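Local coordinates for putative surface-anchored fimbrial subunit (Corynebacterium diphtheriae, PDB 3HR6), which serves as the major pilin SpaA, forming the shaft of the pilus from tandem Ig-like modules stabilised by isopeptide and disulfide bonds, at residues K313-N318 and A398-Y403; Y42-I47 and D74-V79; T206-G211 and E251-F256; T157-S162 and D383-K388. All blocks are in the same frame, centred on the assembly; numbering follows the deposited sequence.

Contact 1: residues K313-N318 and A398-Y403; sequences KSFDGN and ATASGY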
loop_
_atom_site.group_PDB
_atom_site.type_symbol
_atom_site.label_atom_id
_atom_site.label_comp_id
_atom_site.label_asym_id
_atom_site.label_seq_id
_atom_site.Cartn_x
_atom_site.Cartn_y
_atom_site.Cartn_z
ATOM N N LYS A 313 -13.248 34.034 19.318
ATOM C CA LYS A 313 -14.356 34.995 19.387
ATOM C C LYS A 313 -14.194 35.911 20.577
ATOM O O LYS A 313 -13.788 35.489 21.664
ATOM C CB LYS A 313 -15.690 34.249 19.517
ATOM C CG LYS A 313 -16.929 35.135 19.393
ATOM C CD LYS A 313 -17.208 35.479 17.957
ATOM C CE LYS A 313 -18.507 36.244 17.803
ATOM N NZ LYS A 313 -18.620 37.554 18.482
ATOM N N SER A 314 -14.469 37.200 20.372
ATOM C CA SER A 314 -14.488 38.147 21.457
ATOM C C SER A 314 -15.799 38.938 21.333
ATOM O O SER A 314 -16.472 38.882 20.281
ATOM C CB SER A 314 -13.260 39.063 21.402
ATOM O OG SER A 314 -13.159 39.690 20.140
ATOM N N PHE A 315 -16.174 39.583 22.423
ATOM C CA PHE A 315 -17.346 40.446 22.483
ATOM C C PHE A 315 -16.898 41.809 22.985
ATOM O O PHE A 315 -16.427 41.981 24.110
ATOM C CB PHE A 315 -18.443 39.832 23.345
ATOM C CG PHE A 315 -19.073 38.630 22.728
ATOM C CD1 PHE A 315 -20.218 38.744 21.948
ATOM C CD2 PHE A 315 -18.513 37.377 22.890
ATOM C CE1 PHE A 315 -20.791 37.614 21.323
ATOM C CE2 PHE A 315 -19.091 36.270 22.323
ATOM C CZ PHE A 315 -20.225 36.373 21.517
ATOM N N ASP A 316 -17.034 42.794 22.105
ATOM C CA ASP A 316 -16.414 44.104 22.272
ATOM C C ASP A 316 -15.044 44.007 22.926
ATOM O O ASP A 316 -14.762 44.674 23.909
ATOM C CB ASP A 316 -17.347 45.084 23.001
ATOM C CG ASP A 316 -18.506 45.521 22.119
ATOM O OD1 ASP A 316 -18.267 46.133 21.053
ATOM O OD2 ASP A 316 -19.655 45.217 22.476
ATOM N N GLY A 317 -14.204 43.140 22.372
ATOM C CA GLY A 317 -12.807 43.071 22.782
ATOM C C GLY A 317 -12.544 42.163 23.969
ATOM O O GLY A 317 -11.386 41.928 24.307
ATOM N N ASN A 318 -13.601 41.625 24.585
ATOM C CA ASN A 318 -13.419 40.807 25.773
ATOM C C ASN A 318 -13.649 39.333 25.528
ATOM O O ASN A 318 -14.396 38.930 24.644
ATOM C CB ASN A 318 -14.343 41.277 26.889
ATOM C CG ASN A 318 -13.871 42.551 27.540
ATOM O OD1 ASN A 318 -14.501 43.587 27.399
ATOM N ND2 ASN A 318 -12.767 42.482 28.248
ATOM N N ALA A 398 -25.964 32.876 15.099
ATOM C CA ALA A 398 -26.452 33.367 16.369
ATOM C C ALA A 398 -25.316 34.075 17.083
ATOM O O ALA A 398 -24.128 33.819 16.820
ATOM C CB ALA A 398 -27.026 32.230 17.204
ATOM N N THR A 399 -25.697 35.010 17.936
ATOM C CA THR A 399 -24.743 35.716 18.753
ATOM C C THR A 399 -25.319 35.972 20.144
ATOM O O THR A 399 -26.326 35.384 20.513
ATOM C CB THR A 399 -24.327 36.983 18.026
ATOM O OG1 THR A 399 -23.189 37.566 18.672
ATOM C CG2 THR A 399 -25.512 37.971 17.952
ATOM N N ALA A 400 -24.646 36.800 20.930
ATOM C CA ALA A 400 -25.044 37.036 22.306
ATOM C C ALA A 400 -26.156 38.080 22.361
ATOM O O ALA A 400 -26.361 38.811 21.399
ATOM C CB ALA A 400 -23.850 37.477 23.113
ATOM N N SER A 401 -26.859 38.135 23.494
ATOM C CA SER A 401 -27.903 39.158 23.748
ATOM C C SER A 401 -27.382 40.560 23.493
ATOM O O SER A 401 -26.401 40.978 24.114
ATOM C CB SER A 401 -28.369 39.101 25.208
ATOM O OG SER A 401 -29.331 38.081 25.368
ATOM N N GLY A 402 -28.066 41.310 22.630
ATOM C CA GLY A 402 -27.721 42.709 22.415
ATOM C C GLY A 402 -26.565 43.003 21.478
ATOM O O GLY A 402 -26.173 44.167 21.318
ATOM N N TYR A 403 -26.035 41.953 20.841
ATOM C CA TYR A 403 -24.995 42.063 19.829
ATOM C C TYR A 403 -25.615 41.954 18.438
ATOM O O TYR A 403 -26.698 41.387 18.285
ATOM C CB TYR A 403 -23.924 40.964 20.027
ATOM C CG TYR A 403 -23.017 41.329 21.176
ATOM C CD1 TYR A 403 -21.844 42.026 20.953
ATOM C CD2 TYR A 403 -23.380 41.056 22.467
ATOM C CE1 TYR A 403 -21.031 42.434 22.020
ATOM C CE2 TYR A 403 -22.576 41.446 23.538
ATOM C CZ TYR A 403 -21.408 42.141 23.305
ATOM O OH TYR A 403 -20.609 42.509 24.385
#
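Phe315 and Tyr403 face each other from the ends of two beta turns, a type I' turn from Phe315 to Asn318 and a type II turn from Ala400 to Tyr403, with their CA atoms 8.3 Å apart. No clear hydrogen bond joins the two backbones, and the contact is a worked case of aromatic packing between a strand end and a loop. It is a T-shaped pair: the edge of Phe315 is aimed at the face of Tyr403, with ring planes at 78° and centroids 5.0 Å apart. Phe315 CD1 sits 3.6 Å above the plane of the Tyr403 ring, over its centre. Next to it in the ring, Phe315 CE1 reaches Ala400 CB at 3.5 Å and also meets Thr399 OG1, which lies at the Phe315 edge near the ring plane. Phe315 CB lies 3.6 Å from Tyr403 OH. Asp316 OD2 approaches Tyr403 CE1 to 3.1 Å, the two side chains meeting at a slant, and also makes a weak hydrogen bond to Lys434 N. One face of the Phe315 ring carries Lys313 NZ, 3.5 Å above the plane and toward the rim. That nitrogen is joined covalently to Asn432 CG, an isopeptide bond of the kind that stabilises this pilin, and it donates to Ser314 O. The aromatic pair thus packs directly beside the crosslink, with Asn432 in contact with both aromatic side chains. Strand 302-315 runs parallel to strand 424-432, which brings Asn432, while Tyr403 comes from the loop joining strands 391-398 and 410-412.

Contact 2: residues Y42-I47 and D74-V79; sequences YRVNEI and DKVTKV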
loop_
_atom_site.group_PDB
_atom_site.type_symbol
_atom_site.label_atom_id
_atom_site.label_comp_id
_atom_site.label_asym_id
_atom_site.label_seq_id
_atom_site.Cartn_x
_atom_site.Cartn_y
_atom_site.Cartn_z
ATOM N N TYR A 42 21.355 -24.506 -0.285
ATOM C CA TYR A 42 21.308 -25.756 0.472
ATOM C C TYR A 42 22.208 -26.797 -0.161
ATOM O O TYR A 42 22.311 -26.870 -1.403
ATOM C CB TYR A 42 19.896 -26.344 0.443
ATOM C CG TYR A 42 18.844 -25.492 1.119
ATOM C CD1 TYR A 42 18.588 -25.656 2.479
ATOM C CD2 TYR A 42 18.097 -24.559 0.415
ATOM C CE1 TYR A 42 17.644 -24.914 3.119
ATOM C CE2 TYR A 42 17.127 -23.809 1.040
ATOM C CZ TYR A 42 16.919 -23.985 2.417
ATOM O OH TYR A 42 15.978 -23.268 3.090
ATOM N N ARG A 43 22.808 -27.639 0.675
ATOM C CA ARG A 43 23.519 -28.837 0.204
ATOM C C ARG A 43 22.543 -30.015 0.139
ATOM O O ARG A 43 21.739 -30.195 1.049
ATOM C CB ARG A 43 24.680 -29.189 1.127
ATOM C CG ARG A 43 25.448 -30.457 0.691
ATOM C CD ARG A 43 26.801 -30.590 1.376
ATOM N NE ARG A 43 27.544 -29.331 1.303
ATOM C CZ ARG A 43 27.785 -28.497 2.323
ATOM N NH1 ARG A 43 27.369 -28.764 3.564
ATOM N NH2 ARG A 43 28.460 -27.368 2.090
ATOM N N VAL A 44 22.577 -30.773 -0.951
ATOM C CA VAL A 44 21.755 -31.980 -1.053
ATOM C C VAL A 44 22.435 -33.100 -0.281
ATOM O O VAL A 44 23.542 -33.530 -0.617
ATOM C CB VAL A 44 21.483 -32.382 -2.496
ATOM C CG1 VAL A 44 20.604 -33.626 -2.559
ATOM C CG2 VAL A 44 20.804 -31.236 -3.220
ATOM N N ASN A 45 21.766 -33.564 0.770
ATOM C CA ASN A 45 22.348 -34.588 1.627
ATOM C C ASN A 45 22.577 -35.891 0.890
ATOM O O ASN A 45 21.758 -36.308 0.067
ATOM C CB ASN A 45 21.464 -34.829 2.855
ATOM C CG ASN A 45 21.375 -33.624 3.744
ATOM O OD1 ASN A 45 20.589 -33.595 4.695
ATOM N ND2 ASN A 45 22.175 -32.611 3.446
ATOM N N GLU A 46 23.715 -36.511 1.193
ATOM C CA GLU A 46 24.012 -37.876 0.770
ATOM C C GLU A 46 23.951 -38.065 -0.727
ATOM O O GLU A 46 23.355 -39.026 -1.216
ATOM C CB GLU A 46 23.042 -38.846 1.428
ATOM C CG GLU A 46 22.760 -38.549 2.875
ATOM C CD GLU A 46 22.043 -39.690 3.526
ATOM O OE1 GLU A 46 20.837 -39.543 3.828
ATOM O OE2 GLU A 46 22.681 -40.740 3.709
ATOM N N ILE A 47 24.558 -37.133 -1.446
ATOM C CA ILE A 47 24.807 -37.281 -2.862
ATOM C C ILE A 47 26.281 -36.974 -3.047
ATOM O O ILE A 47 26.729 -35.858 -2.751
ATOM C CB ILE A 47 23.988 -36.303 -3.708
ATOM C CG1 ILE A 47 22.479 -36.545 -3.543
ATOM C CG2 ILE A 47 24.366 -36.435 -5.163
ATOM C CD1 ILE A 47 21.988 -37.802 -4.237
ATOM N N ASP A 74 13.935 -32.609 4.852
ATOM C CA ASP A 74 15.113 -33.036 5.614
ATOM C C ASP A 74 16.215 -33.614 4.732
ATOM O O ASP A 74 17.267 -34.030 5.228
ATOM C CB ASP A 74 14.726 -34.037 6.719
ATOM C CG ASP A 74 13.935 -35.243 6.204
ATOM O OD1 ASP A 74 13.836 -35.476 4.981
ATOM O OD2 ASP A 74 13.404 -35.994 7.055
ATOM N N LYS A 75 15.960 -33.642 3.427
ATOM C CA LYS A 75 16.905 -34.145 2.452
ATOM C C LYS A 75 18.015 -33.141 2.089
ATOM O O LYS A 75 18.951 -33.495 1.370
ATOM C CB LYS A 75 16.141 -34.565 1.195
ATOM C CG LYS A 75 15.012 -35.546 1.477
ATOM C CD LYS A 75 14.840 -36.580 0.367
ATOM C CE LYS A 75 14.152 -37.830 0.897
ATOM N NZ LYS A 75 13.693 -38.744 -0.188
ATOM N N VAL A 76 17.908 -31.904 2.567
ATOM C CA VAL A 76 18.919 -30.875 2.316
ATOM C C VAL A 76 19.365 -30.228 3.639
ATOM O O VAL A 76 18.640 -30.277 4.635
ATOM C CB VAL A 76 18.390 -29.792 1.336
ATOM C CG1 VAL A 76 17.875 -30.448 0.050
ATOM C CG2 VAL A 76 17.289 -28.964 1.985
ATOM N N THR A 77 20.547 -29.610 3.617
ATOM C CA THR A 77 21.085 -28.823 4.728
ATOM C C THR A 77 21.425 -27.410 4.254
ATOM O O THR A 77 22.179 -27.249 3.286
ATOM C CB THR A 77 22.378 -29.475 5.271
ATOM O OG1 THR A 77 22.158 -30.875 5.495
ATOM C CG2 THR A 77 22.839 -28.804 6.556
ATOM N N LYS A 78 20.877 -26.401 4.937
ATOM C CA LYS A 78 21.134 -24.985 4.620
ATOM C C LYS A 78 22.615 -24.657 4.798
ATOM O O LYS A 78 23.241 -25.120 5.753
ATOM C CB LYS A 78 20.271 -24.034 5.476
ATOM C CG LYS A 78 20.513 -22.545 5.179
ATOM C CD LYS A 78 19.574 -21.600 5.910
ATOM C CE LYS A 78 20.223 -20.213 6.010
ATOM N NZ LYS A 78 19.359 -19.107 6.505
ATOM N N VAL A 79 23.166 -23.897 3.846
ATOM C CA VAL A 79 24.541 -23.423 3.904
ATOM C C VAL A 79 24.569 -21.948 4.258
ATOM O O VAL A 79 25.246 -21.535 5.194
ATOM C CB VAL A 79 25.271 -23.578 2.551
ATOM C CG1 VAL A 79 26.668 -23.013 2.675
ATOM C CG2 VAL A 79 25.314 -25.038 2.088
HETATM O O HOH W 1 18.843 -36.846 4.286
#
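Tyr42, Arg43 and Val44 pair with Lys78, Thr77 and Val76 as antiparallel strands of the N-terminal pilin domain, with strand directions 149° apart. Among the backbone bonds, Arg43 and Thr77 form the hydrogen-bonded pair: Arg43 N donates to Thr77 O at 2.7 Å, and Thr77 N returns the bond to Arg43 O. Asn45 N continues the pairing past the strand end, reaching Lys75 O at 2.9 Å. The flanking non-hydrogen-bonded pairs, Tyr42 with Lys78 and Val44 with Val76, hold the apolar contacts. Tyr42 CD1 meets Val76 CG2 at 3.6 Å and lies 3.4 Å from Lys78 CA, while Tyr42 CE1 touches Lys78 CB; the lysine chain then runs on, extended. Leu66 of helix 63-66 packs against Val44 and Val76, and Val102 against Tyr42. On the face of Arg43 and Thr77 the contacts are polar or mixed. The amide end of Asn45 approaches the Thr77 hydroxyl, crossing that side chain at about a right angle. The Arg43 chain bends about CG-CD, which places NE (chi3 -48°), and its NH2 is hydrogen-bonded to Tyr99 OH on strand 97-103. Over one face of this guanidinium lies a methyl group, Val79 CG2, 3.9 Å from Arg43 NH2.

Contact 3: residues T206-G211 and E251-F256; sequences TVTLGG and ELVVEF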
loop_
_atom_site.group_PDB
_atom_site.type_symbol
_atom_site.label_atom_id
_atom_site.label_comp_id
_atom_site.label_asym_id
_atom_site.label_seq_id
_atom_site.Cartn_x
_atom_site.Cartn_y
_atom_site.Cartn_z
ATOM N N THR A 206 -14.942 -4.866 -2.940
ATOM C CA THR A 206 -15.136 -5.531 -4.203
ATOM C C THR A 206 -13.799 -5.908 -4.822
ATOM O O THR A 206 -12.775 -5.235 -4.632
ATOM C CB THR A 206 -15.926 -4.652 -5.200
ATOM O OG1 THR A 206 -15.147 -3.489 -5.510
ATOM C CG2 THR A 206 -17.327 -4.262 -4.585
ATOM N N VAL A 207 -13.857 -6.993 -5.575
ATOM C CA VAL A 207 -12.686 -7.539 -6.204
ATOM C C VAL A 207 -13.097 -7.949 -7.606
ATOM O O VAL A 207 -14.071 -8.734 -7.814
ATOM C CB VAL A 207 -12.107 -8.745 -5.453
ATOM C CG1 VAL A 207 -10.826 -9.238 -6.125
ATOM C CG2 VAL A 207 -11.856 -8.464 -3.975
ATOM N N THR A 208 -12.345 -7.426 -8.575
ATOM C CA THR A 208 -12.546 -7.788 -9.966
ATOM C C THR A 208 -11.205 -8.152 -10.617
ATOM O O THR A 208 -10.160 -7.633 -10.239
ATOM C CB THR A 208 -13.178 -6.643 -10.763
ATOM O OG1 THR A 208 -12.269 -5.547 -10.852
ATOM C CG2 THR A 208 -14.460 -6.137 -10.084
ATOM N N LEU A 209 -11.245 -9.069 -11.562
ATOM C CA LEU A 209 -10.091 -9.439 -12.381
ATOM C C LEU A 209 -10.473 -9.238 -13.838
ATOM O O LEU A 209 -11.391 -9.862 -14.317
ATOM C CB LEU A 209 -9.715 -10.897 -12.145
ATOM C CG LEU A 209 -8.499 -11.470 -12.883
ATOM C CD1 LEU A 209 -7.241 -10.636 -12.576
ATOM C CD2 LEU A 209 -8.289 -12.920 -12.558
ATOM N N GLY A 210 -9.782 -8.345 -14.540
ATOM C CA GLY A 210 -10.112 -8.125 -15.957
ATOM C C GLY A 210 -11.516 -7.548 -16.086
ATOM O O GLY A 210 -12.205 -7.803 -17.091
ATOM N N GLY A 211 -11.905 -6.772 -15.079
ATOM C CA GLY A 211 -13.218 -6.188 -14.954
ATOM C C GLY A 211 -14.332 -7.197 -14.684
ATOM O O GLY A 211 -15.488 -6.819 -14.684
ATOM N N GLU A 251 -5.861 -6.376 -14.866
ATOM C CA GLU A 251 -5.786 -5.772 -13.543
ATOM C C GLU A 251 -6.714 -6.492 -12.601
ATOM O O GLU A 251 -7.836 -6.840 -12.966
ATOM C CB GLU A 251 -6.118 -4.298 -13.552
ATOM C CG GLU A 251 -5.080 -3.531 -14.319
ATOM C CD GLU A 251 -5.319 -2.057 -14.365
ATOM O OE1 GLU A 251 -6.380 -1.549 -13.911
ATOM O OE2 GLU A 251 -4.402 -1.416 -14.904
ATOM N N LEU A 252 -6.183 -6.764 -11.427
ATOM C CA LEU A 252 -6.947 -7.138 -10.279
ATOM C C LEU A 252 -7.266 -5.854 -9.545
ATOM O O LEU A 252 -6.335 -5.199 -9.082
ATOM C CB LEU A 252 -6.091 -8.070 -9.409
ATOM C CG LEU A 252 -6.767 -8.545 -8.132
ATOM C CD1 LEU A 252 -7.852 -9.520 -8.457
ATOM C CD2 LEU A 252 -5.713 -9.175 -7.145
ATOM N N VAL A 253 -8.538 -5.498 -9.377
ATOM C CA VAL A 253 -8.918 -4.235 -8.766
ATOM C C VAL A 253 -9.680 -4.516 -7.491
ATOM O O VAL A 253 -10.618 -5.276 -7.536
ATOM C CB VAL A 253 -9.779 -3.374 -9.708
ATOM C CG1 VAL A 253 -10.190 -2.062 -8.987
ATOM C CG2 VAL A 253 -8.989 -3.095 -11.034
ATOM N N VAL A 254 -9.169 -4.011 -6.379
ATOM C CA VAL A 254 -9.783 -4.081 -5.077
ATOM C C VAL A 254 -10.287 -2.691 -4.780
ATOM O O VAL A 254 -9.520 -1.698 -4.861
ATOM C CB VAL A 254 -8.768 -4.520 -4.012
ATOM C CG1 VAL A 254 -9.374 -4.489 -2.579
ATOM C CG2 VAL A 254 -8.227 -5.903 -4.386
ATOM N N GLU A 255 -11.573 -2.590 -4.445
ATOM C CA GLU A 255 -12.128 -1.348 -3.942
ATOM C C GLU A 255 -12.759 -1.542 -2.607
ATOM O O GLU A 255 -13.296 -2.589 -2.327
ATOM C CB GLU A 255 -13.162 -0.767 -4.889
ATOM C CG GLU A 255 -12.537 -0.288 -6.168
ATOM C CD GLU A 255 -13.545 0.460 -7.040
ATOM O OE1 GLU A 255 -14.756 0.137 -7.006
ATOM O OE2 GLU A 255 -13.112 1.397 -7.736
ATOM N N PHE A 256 -12.651 -0.529 -1.754
ATOM C CA PHE A 256 -13.333 -0.562 -0.476
ATOM C C PHE A 256 -13.594 0.837 0.056
ATOM O O PHE A 256 -12.934 1.800 -0.337
ATOM C CB PHE A 256 -12.516 -1.397 0.527
ATOM C CG PHE A 256 -11.184 -0.814 0.894
ATOM C CD1 PHE A 256 -11.011 -0.060 2.035
ATOM C CD2 PHE A 256 -10.060 -1.054 0.079
ATOM C CE1 PHE A 256 -9.741 0.461 2.350
ATOM C CE2 PHE A 256 -8.802 -0.518 0.387
ATOM C CZ PHE A 256 -8.648 0.207 1.536
HETATM O O HOH W 2 -13.248 -3.856 -7.467
HETATM O O HOH W 3 -16.595 -1.160 -5.592
HETATM O O HOH W 4 -10.452 -5.686 -12.815
#
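Val207 and Leu252 meet at the apolar centre of this antiparallel strand pair, where Val207 CG1 touches Leu252 CD1 at 3.8 Å as the two side chains pass at a slant. Leu209 and Val254 share their face of the sheet: Leu209 CD1 lies 4.2 Å from Leu252 CB, and Val207 CG2 approaches Val254 CG2 more loosely. Val234 and Leu236 of strand 229-236, with Val189 of strand 187-192, pack on this face, as expected for the inside of an Ig-like sandwich. Between the two faces runs the backbone pairing. Thr206 with Glu255 and Thr208 with Val253 are hydrogen-bonded pairs, with Val253 N bonded to Thr208 O at 2.8 Å, and Gly210 N extends the pattern to Glu251 O. Between these bonds the CA-H groups of Val207, Leu209, Leu252 and Val254 also approach carbonyl oxygens across the gap. On the other face both threonines hold OG1 between the backbone N and the carbonyl carbon (chi1 67° for Thr208). Thr208 OG1 thereby lies 3.5 Å from Val253 CB, and Thr206 OG1 lies 3.4 Å from Glu255 CB. Waters line this edge: one bridges Thr206 OG1 and Glu255 OE1, a second joins Thr206 OG1 to Val253 O, and a third links Thr208 OG1, Gly211 N and Glu251 O. Glu251 itself turns to a salt bridge with Lys174. The chemistry is thus two-sided: aliphatic groups pack on the interior face, whereas the opposite face mixes threonine hydroxyls, Glu255, Val253 and bound water, with two carbonyls bound by strand and water alike.

Contact 4: residues T157-S162 and D383-K388; sequences TQPGFS and DAWAGK. With CA (calcium ion), chain B.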
loop_
_atom_site.group_PDB
_atom_site.type_symbol
_atom_site.label_atom_id
_atom_site.label_comp_id
_atom_site.label_asym_id
_atom_site.label_seq_id
_atom_site.Cartn_x
_atom_site.Cartn_y
_atom_site.Cartn_z
ATOM N N THR A 157 -22.786 14.035 -1.701
ATOM C CA THR A 157 -23.625 14.961 -0.950
ATOM C C THR A 157 -22.796 16.081 -0.344
ATOM O O THR A 157 -23.201 17.222 -0.348
ATOM C CB THR A 157 -24.373 14.242 0.119
ATOM O OG1 THR A 157 -25.140 13.190 -0.516
ATOM C CG2 THR A 157 -25.345 15.202 0.796
ATOM N N GLN A 158 -21.640 15.733 0.175
ATOM C CA GLN A 158 -20.664 16.747 0.594
ATOM C C GLN A 158 -19.322 16.468 -0.076
ATOM O O GLN A 158 -18.842 15.344 -0.057
ATOM C CB GLN A 158 -20.506 16.750 2.108
ATOM C CG GLN A 158 -19.452 17.774 2.603
ATOM C CD GLN A 158 -19.513 17.959 4.115
ATOM O OE1 GLN A 158 -20.447 18.603 4.628
ATOM N NE2 GLN A 158 -18.512 17.443 4.829
ATOM N N PRO A 159 -18.684 17.491 -0.624
ATOM C CA PRO A 159 -17.402 17.200 -1.271
ATOM C C PRO A 159 -16.390 16.558 -0.345
ATOM O O PRO A 159 -16.258 16.935 0.810
ATOM C CB PRO A 159 -16.914 18.584 -1.682
ATOM C CG PRO A 159 -18.179 19.322 -1.897
ATOM C CD PRO A 159 -19.164 18.844 -0.909
ATOM N N GLY A 160 -15.614 15.630 -0.899
ATOM C CA GLY A 160 -14.558 15.018 -0.146
ATOM C C GLY A 160 -15.011 14.022 0.870
ATOM O O GLY A 160 -16.209 13.578 0.888
ATOM N N PHE A 161 -14.078 13.707 1.779
ATOM C CA PHE A 161 -14.328 12.755 2.857
ATOM C C PHE A 161 -13.754 13.319 4.134
ATOM O O PHE A 161 -12.840 12.787 4.755
ATOM C CB PHE A 161 -13.811 11.333 2.559
ATOM C CG PHE A 161 -12.587 11.273 1.682
ATOM C CD1 PHE A 161 -11.307 11.316 2.228
ATOM C CD2 PHE A 161 -12.715 11.121 0.304
ATOM C CE1 PHE A 161 -10.200 11.240 1.416
ATOM C CE2 PHE A 161 -11.594 11.030 -0.481
ATOM C CZ PHE A 161 -10.340 11.137 0.075
ATOM N N SER A 162 -14.351 14.431 4.556
ATOM C CA SER A 162 -14.023 15.008 5.849
ATOM C C SER A 162 -14.404 13.998 6.966
ATOM O O SER A 162 -15.192 13.035 6.761
ATOM C CB SER A 162 -14.812 16.296 6.018
ATOM O OG SER A 162 -14.286 17.367 5.269
ATOM N N ASP A 383 -8.131 19.204 -5.563
ATOM C CA ASP A 383 -8.938 19.916 -4.551
ATOM C C ASP A 383 -10.330 19.337 -4.511
ATOM O O ASP A 383 -11.048 19.326 -5.534
ATOM C CB ASP A 383 -8.916 21.407 -4.953
ATOM C CG ASP A 383 -9.736 22.307 -4.053
ATOM O OD1 ASP A 383 -10.402 21.855 -3.132
ATOM O OD2 ASP A 383 -9.664 23.549 -4.287
ATOM N N ALA A 384 -10.683 18.765 -3.367
ATOM C CA ALA A 384 -11.954 18.073 -3.191
ATOM C C ALA A 384 -13.131 19.048 -3.364
ATOM O O ALA A 384 -14.252 18.640 -3.675
ATOM C CB ALA A 384 -12.003 17.383 -1.840
ATOM N N TRP A 385 -12.856 20.328 -3.188
ATOM C CA TRP A 385 -13.876 21.390 -3.244
ATOM C C TRP A 385 -13.861 22.166 -4.560
ATOM O O TRP A 385 -14.542 23.189 -4.704
ATOM C CB TRP A 385 -13.654 22.351 -2.057
ATOM C CG TRP A 385 -13.755 21.669 -0.789
ATOM C CD1 TRP A 385 -12.749 21.011 -0.088
ATOM C CD2 TRP A 385 -14.951 21.473 -0.040
ATOM N NE1 TRP A 385 -13.263 20.445 1.034
ATOM C CE2 TRP A 385 -14.605 20.736 1.111
ATOM C CE3 TRP A 385 -16.285 21.903 -0.199
ATOM C CZ2 TRP A 385 -15.524 20.394 2.067
ATOM C CZ3 TRP A 385 -17.190 21.560 0.753
ATOM C CH2 TRP A 385 -16.827 20.806 1.876
ATOM N N ALA A 386 -13.065 21.698 -5.512
ATOM C CA ALA A 386 -13.007 22.309 -6.832
ATOM C C ALA A 386 -14.414 22.435 -7.355
ATOM O O ALA A 386 -15.224 21.527 -7.193
ATOM C CB ALA A 386 -12.163 21.448 -7.788
ATOM N N GLY A 387 -14.711 23.539 -7.970
ATOM C CA GLY A 387 -16.076 23.725 -8.470
ATOM C C GLY A 387 -17.169 24.091 -7.465
ATOM O O GLY A 387 -18.308 24.290 -7.861
ATOM N N LYS A 388 -16.844 24.206 -6.173
ATOM C CA LYS A 388 -17.790 24.781 -5.220
ATOM C C LYS A 388 -17.159 26.044 -4.671
ATOM O O LYS A 388 -16.530 26.045 -3.630
ATOM C CB LYS A 388 -18.096 23.828 -4.067
ATOM C CG LYS A 388 -18.802 22.524 -4.473
ATOM C CD LYS A 388 -20.138 22.774 -5.122
ATOM C CE LYS A 388 -20.862 21.441 -5.384
ATOM N NZ LYS A 388 -22.233 21.630 -5.889
HETATM CA CA CA B . -18.371 13.022 0.278
HETATM O O HOH W 5 -20.839 13.203 1.112
HETATM O O HOH W 6 -14.703 15.877 -3.861
HETATM O O HOH W 7 -18.306 10.682 1.487
#
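The calcium site of this pilin lies behind the contact of Pro159 and Gly160 with Ala384 and Trp385. Gln158 O at 2.4 Å and Gly160 O at 2.3 Å bind the calcium ion, together with two waters; Asp153 through both carboxylate oxygens, Asp155 O and Glu165 OE1 complete a coordination shell of eight oxygen atoms. Pro159, between the two carbonyl donors, points the other way and packs on Trp385. Its CB sits over the face of the six-membered ring in a CH-pi contact, 3.8 Å from the ring centroid and 15° from the normal, and Pro159 CG lies 3.6 Å from Trp385 CZ3. Pro159 CB also meets Ala384 O at 3.3 Å. This same carbonyl accepts from a water that is weakly bound to Gly160 N. Beside it, Gly160 CA touches Ala384 CB at 3.9 Å. The tryptophan is held in turn by an Asx turn, in which Trp385 N donates to Asp383 OD1 from above the carboxylate plane, and by Trp385 NE1, bonded to His368 O. The metal loop joins strands 148-152 and 166-174, the partner loop joins 378-383 and 391-398, and strand 361-375 supplies His368 alongside.

From the N terminus, contact 2 comes first: it closes a loop of 26 residues, containing two short helices, inside the N-terminal domain and is complete before any other opens. Contact 4 opens next, at 157-162, and stays open for 220 residues. Contact 3 opens and closes within that span, pairing strands of the middle module, its nearest atoms about 9 Å from contact 4. Contact 1 opens at 313-318, before contact 4 closes at 383-388, and closes later at 398-403, so these two cross. Contact 4 thus ties the middle module to the C-terminal one, whereas contact 1, its centre about 84 Å from that of contact 2, joins the end of strand 302-315 to the loop after strand 391-398.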